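PDB 3A79: toll-like receptor 6, Variable lymphocyte receptor B from Mus musculus, which is an engineered fusion whose Toll-like receptor 6 ectodomain probably recognises diacylated bacterial lipopeptides together with Toll-like receptor 2. Local coordinates for residues 367-372 with 396-401; 347-352 with 373-378. One frame throughout, in Å; residues are numbered along the deposited sequence.

Contact 1 of 2, residues 367-372 with 396-401. With NAG (2-acetamido-2-deoxy-beta-D-glucopyranose), chain H.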
loop_
_atom_site.group_PDB
_atom_site.type_symbol
_atom_site.label_atom_id
_atom_site.label_comp_id
_atom_site.label_asym_id
_atom_site.label_seq_id
_atom_site.Cartn_x
_atom_site.Cartn_y
_atom_site.Cartn_z
ATOM N N ASP B 367 7.922 5.379 -3.011
ATOM C CA ASP B 367 8.688 5.580 -4.235
ATOM C C ASP B 367 9.613 6.791 -4.147
ATOM O O ASP B 367 10.441 7.010 -5.035
ATOM C CB ASP B 367 7.748 5.707 -5.443
ATOM C CG ASP B 367 6.599 6.666 -5.188
ATOM O OD1 ASP B 367 5.432 6.263 -5.394
ATOM O OD2 ASP B 367 6.866 7.816 -4.768
ATOM N N SER B 368 9.476 7.575 -3.081
ATOM C CA SER B 368 10.375 8.708 -2.873
ATOM C C SER B 368 11.695 8.266 -2.232
ATOM O O SER B 368 12.649 9.038 -2.160
ATOM C CB SER B 368 9.708 9.813 -2.053
ATOM O OG SER B 368 9.317 9.336 -0.786
ATOM N N VAL B 369 11.754 7.019 -1.783
ATOM C CA VAL B 369 12.985 6.494 -1.230
ATOM C C VAL B 369 14.117 6.687 -2.234
ATOM O O VAL B 369 13.968 6.366 -3.420
ATOM C CB VAL B 369 12.861 5.007 -0.827
ATOM C CG1 VAL B 369 13.056 4.101 -2.031
ATOM C CG2 VAL B 369 13.872 4.669 0.270
ATOM N N PHE B 370 15.233 7.233 -1.741
ATOM C CA PHE B 370 16.428 7.479 -2.542
ATOM C C PHE B 370 16.192 8.293 -3.834
ATOM O O PHE B 370 16.901 8.110 -4.831
ATOM C CB PHE B 370 17.142 6.161 -2.871
ATOM C CG PHE B 370 17.493 5.342 -1.670
ATOM C CD1 PHE B 370 17.463 3.962 -1.731
ATOM C CD2 PHE B 370 17.851 5.947 -0.482
ATOM C CE1 PHE B 370 17.789 3.192 -0.624
ATOM C CE2 PHE B 370 18.183 5.183 0.631
ATOM C CZ PHE B 370 18.148 3.805 0.560
ATOM N N GLN B 371 15.218 9.197 -3.827
ATOM C CA GLN B 371 14.998 10.017 -5.010
ATOM C C GLN B 371 16.225 10.855 -5.297
ATOM O O GLN B 371 16.715 11.565 -4.422
ATOM C CB GLN B 371 13.749 10.895 -4.887
ATOM C CG GLN B 371 12.492 10.259 -5.485
ATOM C CD GLN B 371 12.775 9.464 -6.762
ATOM O OE1 GLN B 371 13.120 10.030 -7.807
ATOM N NE2 GLN B 371 12.622 8.144 -6.679
ATOM N N GLY B 372 16.720 10.756 -6.529
ATOM C CA GLY B 372 17.899 11.489 -6.949
ATOM C C GLY B 372 19.056 11.348 -5.980
ATOM O O GLY B 372 19.761 12.314 -5.690
ATOM N N ALA B 396 12.041 4.164 -11.425
ATOM C CA ALA B 396 13.082 4.090 -12.441
ATOM C C ALA B 396 14.029 5.251 -12.238
ATOM O O ALA B 396 15.239 5.109 -12.394
ATOM C CB ALA B 396 12.476 4.137 -13.840
ATOM N N LEU B 397 13.466 6.401 -11.880
ATOM C CA LEU B 397 14.247 7.615 -11.691
ATOM C C LEU B 397 15.142 7.485 -10.463
ATOM O O LEU B 397 16.143 8.191 -10.330
ATOM C CB LEU B 397 13.316 8.825 -11.554
ATOM C CG LEU B 397 13.968 10.212 -11.525
ATOM C CD1 LEU B 397 14.496 10.605 -12.902
ATOM C CD2 LEU B 397 13.010 11.272 -10.982
ATOM N N MET B 398 14.770 6.571 -9.573
ATOM C CA MET B 398 15.523 6.308 -8.355
ATOM C C MET B 398 16.921 5.767 -8.632
ATOM O O MET B 398 17.883 6.134 -7.965
ATOM C CB MET B 398 14.769 5.304 -7.495
ATOM C CG MET B 398 15.571 4.771 -6.322
ATOM S SD MET B 398 14.548 3.726 -5.282
ATOM C CE MET B 398 14.829 2.122 -6.025
ATOM N N THR B 399 17.026 4.887 -9.617
ATOM C CA THR B 399 18.287 4.218 -9.913
ATOM C C THR B 399 19.178 5.027 -10.855
ATOM O O THR B 399 20.270 4.589 -11.213
ATOM C CB THR B 399 18.040 2.817 -10.518
ATOM O OG1 THR B 399 17.455 2.942 -11.822
ATOM C CG2 THR B 399 17.103 2.017 -9.625
ATOM N N LYS B 400 18.707 6.206 -11.248
ATOM C CA LYS B 400 19.414 7.041 -12.216
ATOM C C LYS B 400 20.927 7.090 -11.977
ATOM O O LYS B 400 21.719 6.913 -12.903
ATOM C CB LYS B 400 18.824 8.457 -12.237
ATOM C CG LYS B 400 19.464 9.385 -13.263
ATOM C CD LYS B 400 18.665 10.673 -13.465
ATOM C CE LYS B 400 18.885 11.681 -12.342
ATOM N NZ LYS B 400 18.646 13.084 -12.808
ATOM N N ASN B 401 21.328 7.325 -10.735
ATOM C CA ASN B 401 22.746 7.435 -10.416
ATOM C C ASN B 401 23.249 6.358 -9.437
ATOM O O ASN B 401 23.958 6.629 -8.472
ATOM C CB ASN B 401 23.071 8.863 -9.976
ATOM C CG ASN B 401 23.451 9.747 -11.150
ATOM O OD1 ASN B 401 24.352 9.404 -11.922
ATOM N ND2 ASN B 401 22.768 10.882 -11.302
HETATM C C1 NAG H . 23.285 11.596 -12.455
HETATM C C2 NAG H . 24.643 12.273 -12.651
HETATM C C3 NAG H . 24.624 13.334 -13.751
HETATM C C4 NAG H . 24.054 12.720 -15.038
HETATM C C5 NAG H . 22.679 12.092 -14.759
HETATM C C6 NAG H . 22.080 11.391 -15.983
HETATM C C7 NAG H . 26.011 12.179 -10.707
HETATM C C8 NAG H . 27.063 11.486 -11.531
HETATM N N2 NAG H . 25.074 12.830 -11.387
HETATM O O3 NAG H . 25.903 13.922 -13.944
HETATM O O4 NAG H . 24.019 13.720 -16.048
HETATM O O5 NAG H . 22.732 11.157 -13.690
HETATM O O6 NAG H . 22.441 10.026 -16.031
HETATM O O7 NAG H . 26.032 12.126 -9.478
#
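In the leucine-rich-repeat solenoid of the Toll-like receptor 6 part, Met398 packs against Val369, Phe370 and Gln371, joining the loop between strands 357-359 and 381-383 to the connection that leaves strand 381-383. No hydrogen bond crosses. Ser368 to Gln371 form a type II beta turn closed by Gln371 N to Ser368 O, with Phe370 at positive phi in its third position, and the thioether lies against this turn. CG of Met398 stands anti to the backbone N (chi1 170°), and an extended chi2 (174°) carries SD to Val369, 3.6 Å from Val369 CG1; the two side chains cross obliquely. Midway along the same chain, Met398 CG faces Phe370 CB at 4.0 Å. The Phe370 ring itself leads away from this partner, and Val369 CG2 sits over the centre of one ring face, 4.0 Å above its plane. Leu382 of strand 381-383 touches both Phe370 and Met398, so the contact reaches the apolar interior of the solenoid. The Gln371 chain bends at chi2, and this side chain crosses those of Leu397 and Met398 at about a right angle. Its NE2 lies 3.7 Å from Met398 CB, and its OE1 is 3.4 Å from Leu397 CD2. NE2 also donates to Asp367 O at 3.0 Å, approaching nearly along the C=O axis, although this oxygen lies 31° out of the Gln371 amide plane and the bond is bent. A second bond runs from NE2 to Lys394 O; these two carbonyls hold the amide between the turn and helix 394-397. Asn401 carries the N-linked glycan, its ND2 bonded to NAG C1 at 1.5 Å, and Lys400 CG lies 3.7 Å from NAG O5.

Contact 2 of 2, residues 347-352 with 373-378; sequences VCPPSP and CSTLKR. With NAG (2-acetamido-2-deoxy-beta-D-glucopyranose), chain H.
The two backbones advance in broadly the same direction without regular secondary structure, with CA atoms 5.9 Å apart at Cys348 and Cys373 and 4.4 Å apart at Pro352 and Thr375. Cys348 and Cys373 form a disulfide with SG atoms 2.0 Å apart and a torsion of 80° about the sulfur-sulfur bond. Each SG stands anti to its own backbone N (chi1 171° in Cys348, -179° in Cys373), and each CB points at the other segment, so the two side chains meet through their sulfurs. This covalent link joins neighbouring loops on the outer side of a leucine-rich-repeat solenoid, within the Toll-like receptor 6 part. Thr375 packs beside the disulfide. Its side chain crosses that of Pro349 obliquely, with methyl CG2 turned to the proline ring and to Cys348 SG; the exact position of this methyl is doubtful, since the model sets it too near Pro349 O. The hydroxyl branch turns to the other end of the proline-rich segment, where Thr375 OG1 is 3.8 Å from Pro352 CD. Leu376 completes the apolar patch: its CD2 reaches Pro349 CG at 3.7 Å, the two side chains crossing at about a right angle, while Pro349 CD also lies near Cys373 SG. On the solvent side, Ser374 CB and Lys377 NZ border the acetamido group of NAG, with Ser374 CB 3.4 Å from NAG O7. Thr375 makes backbone hydrogen bonds with Ser353, on the way to strand 357-359, and Lys377 O accepts from Ser404 OG ahead of strand 407-409. At the far end, Val347 rests on Tyr325 and Ala329 of helix 321-329 and also packs on an aromatic side chain of the other protein's chain.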
loop_
_atom_site.group_PDB
_atom_site.type_symbol
_atom_site.label_atom_id
_atom_site.label_comp_id
_atom_site.label_asym_id
_atom_site.label_seq_id
_atom_site.Cartn_x
_atom_site.Cartn_y
_atom_site.Cartn_z
ATOM N N VAL B 347 16.818 7.644 4.557
ATOM C CA VAL B 347 17.504 8.848 4.112
ATOM C C VAL B 347 18.624 8.499 3.137
ATOM O O VAL B 347 19.205 7.424 3.217
ATOM C CB VAL B 347 18.060 9.616 5.331
ATOM C CG1 VAL B 347 19.180 10.527 4.934
ATOM C CG2 VAL B 347 16.953 10.400 5.995
ATOM N N CYS B 348 18.916 9.395 2.202
ATOM C CA CYS B 348 20.077 9.211 1.330
ATOM C C CYS B 348 21.382 9.553 2.095
ATOM O O CYS B 348 21.470 10.574 2.791
ATOM C CB CYS B 348 19.893 10.014 0.019
ATOM S SG CYS B 348 21.297 10.146 -1.137
ATOM N N PRO B 349 22.387 8.668 2.011
ATOM C CA PRO B 349 23.668 8.949 2.670
ATOM C C PRO B 349 24.173 10.367 2.342
ATOM O O PRO B 349 24.093 10.784 1.181
ATOM C CB PRO B 349 24.602 7.899 2.065
ATOM C CG PRO B 349 23.702 6.787 1.584
ATOM C CD PRO B 349 22.353 7.349 1.345
ATOM N N PRO B 350 24.705 11.095 3.344
ATOM C CA PRO B 350 25.117 12.494 3.148
ATOM C C PRO B 350 26.391 12.590 2.311
ATOM O O PRO B 350 26.601 13.574 1.592
ATOM C CB PRO B 350 25.395 12.998 4.578
ATOM C CG PRO B 350 25.083 11.854 5.494
ATOM C CD PRO B 350 25.094 10.601 4.673
ATOM N N SER B 351 27.234 11.567 2.435
ATOM C CA SER B 351 28.488 11.459 1.699
ATOM C C SER B 351 28.470 10.102 1.007
ATOM O O SER B 351 27.732 9.211 1.432
ATOM C CB SER B 351 29.685 11.551 2.659
ATOM O OG SER B 351 29.754 12.808 3.322
ATOM N N PRO B 352 29.265 9.937 -0.068
ATOM C CA PRO B 352 29.349 8.655 -0.780
ATOM C C PRO B 352 29.509 7.488 0.186
ATOM O O PRO B 352 30.516 7.438 0.890
ATOM C CB PRO B 352 30.618 8.811 -1.612
ATOM C CG PRO B 352 30.674 10.259 -1.904
ATOM C CD PRO B 352 30.064 10.983 -0.727
ATOM N N CYS B 373 19.254 10.138 -5.470
ATOM C CA CYS B 373 20.336 9.889 -4.532
ATOM C C CYS B 373 21.586 9.473 -5.290
ATOM O O CYS B 373 21.618 8.422 -5.937
ATOM C CB CYS B 373 19.932 8.831 -3.512
ATOM S SG CYS B 373 21.199 8.473 -2.288
ATOM N N SER B 374 22.610 10.318 -5.206
ATOM C CA SER B 374 23.820 10.162 -6.010
ATOM C C SER B 374 24.968 9.643 -5.164
ATOM O O SER B 374 26.135 9.891 -5.442
ATOM C CB SER B 374 24.199 11.503 -6.642
ATOM O OG SER B 374 24.028 12.570 -5.722
ATOM N N THR B 375 24.628 8.888 -4.137
ATOM C CA THR B 375 25.563 8.617 -3.073
ATOM C C THR B 375 25.484 7.121 -2.721
ATOM O O THR B 375 25.914 6.671 -1.658
ATOM C CB THR B 375 25.223 9.556 -1.900
ATOM O OG1 THR B 375 26.418 10.101 -1.340
ATOM C CG2 THR B 375 24.385 8.865 -0.846
ATOM N N LEU B 376 24.918 6.360 -3.652
ATOM C CA LEU B 376 24.865 4.909 -3.559
ATOM C C LEU B 376 25.454 4.306 -4.836
ATOM O O LEU B 376 24.936 3.333 -5.389
ATOM C CB LEU B 376 23.423 4.437 -3.346
ATOM C CG LEU B 376 22.753 4.801 -2.012
ATOM C CD1 LEU B 376 21.260 4.555 -2.079
ATOM C CD2 LEU B 376 23.367 4.049 -0.825
ATOM N N LYS B 377 26.547 4.897 -5.300
ATOM C CA LYS B 377 27.163 4.475 -6.548
ATOM C C LYS B 377 27.922 3.160 -6.408
ATOM O O LYS B 377 28.411 2.617 -7.389
ATOM C CB LYS B 377 28.088 5.565 -7.087
ATOM C CG LYS B 377 27.383 6.759 -7.707
ATOM C CD LYS B 377 28.405 7.804 -8.129
ATOM C CE LYS B 377 27.756 9.072 -8.649
ATOM N NZ LYS B 377 27.191 8.872 -10.000
ATOM N N ARG B 378 28.030 2.646 -5.188
ATOM C CA ARG B 378 28.663 1.344 -5.000
ATOM C C ARG B 378 27.595 0.262 -4.860
ATOM O O ARG B 378 27.865 -0.917 -5.106
ATOM C CB ARG B 378 29.642 1.343 -3.809
ATOM C CG ARG B 378 31.012 1.933 -4.126
ATOM C CD ARG B 378 31.851 2.124 -2.860
ATOM N NE ARG B 378 33.261 2.446 -3.118
ATOM C CZ ARG B 378 34.193 2.573 -2.171
ATOM N NH1 ARG B 378 33.877 2.410 -0.887
ATOM N NH2 ARG B 378 35.446 2.859 -2.508
HETATM C C1 NAG H . 23.285 11.596 -12.455
HETATM C C2 NAG H . 24.643 12.273 -12.651
HETATM C C3 NAG H . 24.624 13.334 -13.751
HETATM C C4 NAG H . 24.054 12.720 -15.038
HETATM C C5 NAG H . 22.679 12.092 -14.759
HETATM C C6 NAG H . 22.080 11.391 -15.983
HETATM C C7 NAG H . 26.011 12.179 -10.707
HETATM C C8 NAG H . 27.063 11.486 -11.531
HETATM N N2 NAG H . 25.074 12.830 -11.387
HETATM O O3 NAG H . 25.903 13.922 -13.944
HETATM O O4 NAG H . 24.019 13.720 -16.048
HETATM O O5 NAG H . 22.732 11.157 -13.690
HETATM O O6 NAG H . 22.441 10.026 -16.031
HETATM O O7 NAG H . 26.032 12.126 -9.478
#

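Overall arrangement
Both contacts join neighbouring loops of the same solenoid, their centres about 11 Å apart, and both draw on the connection between strands 357-359 and 381-383: contact 1 on residues 367-372, contact 2 on the next six. Contact 1 is the more buried and rests on packing around a thioether, beside a glutamine amide held by carbonyls; contact 2 is only partly buried and covalent, with Pro349 buried but Pro350 and Pro352 exposed. They touch directly, Phe370 CD1 meeting Leu376 CD1 at 3.9 Å inside, and Asn401 packing on Ser374 and Lys377 outside. There the glycan carried by contact 1 overlies side chains of contact 2.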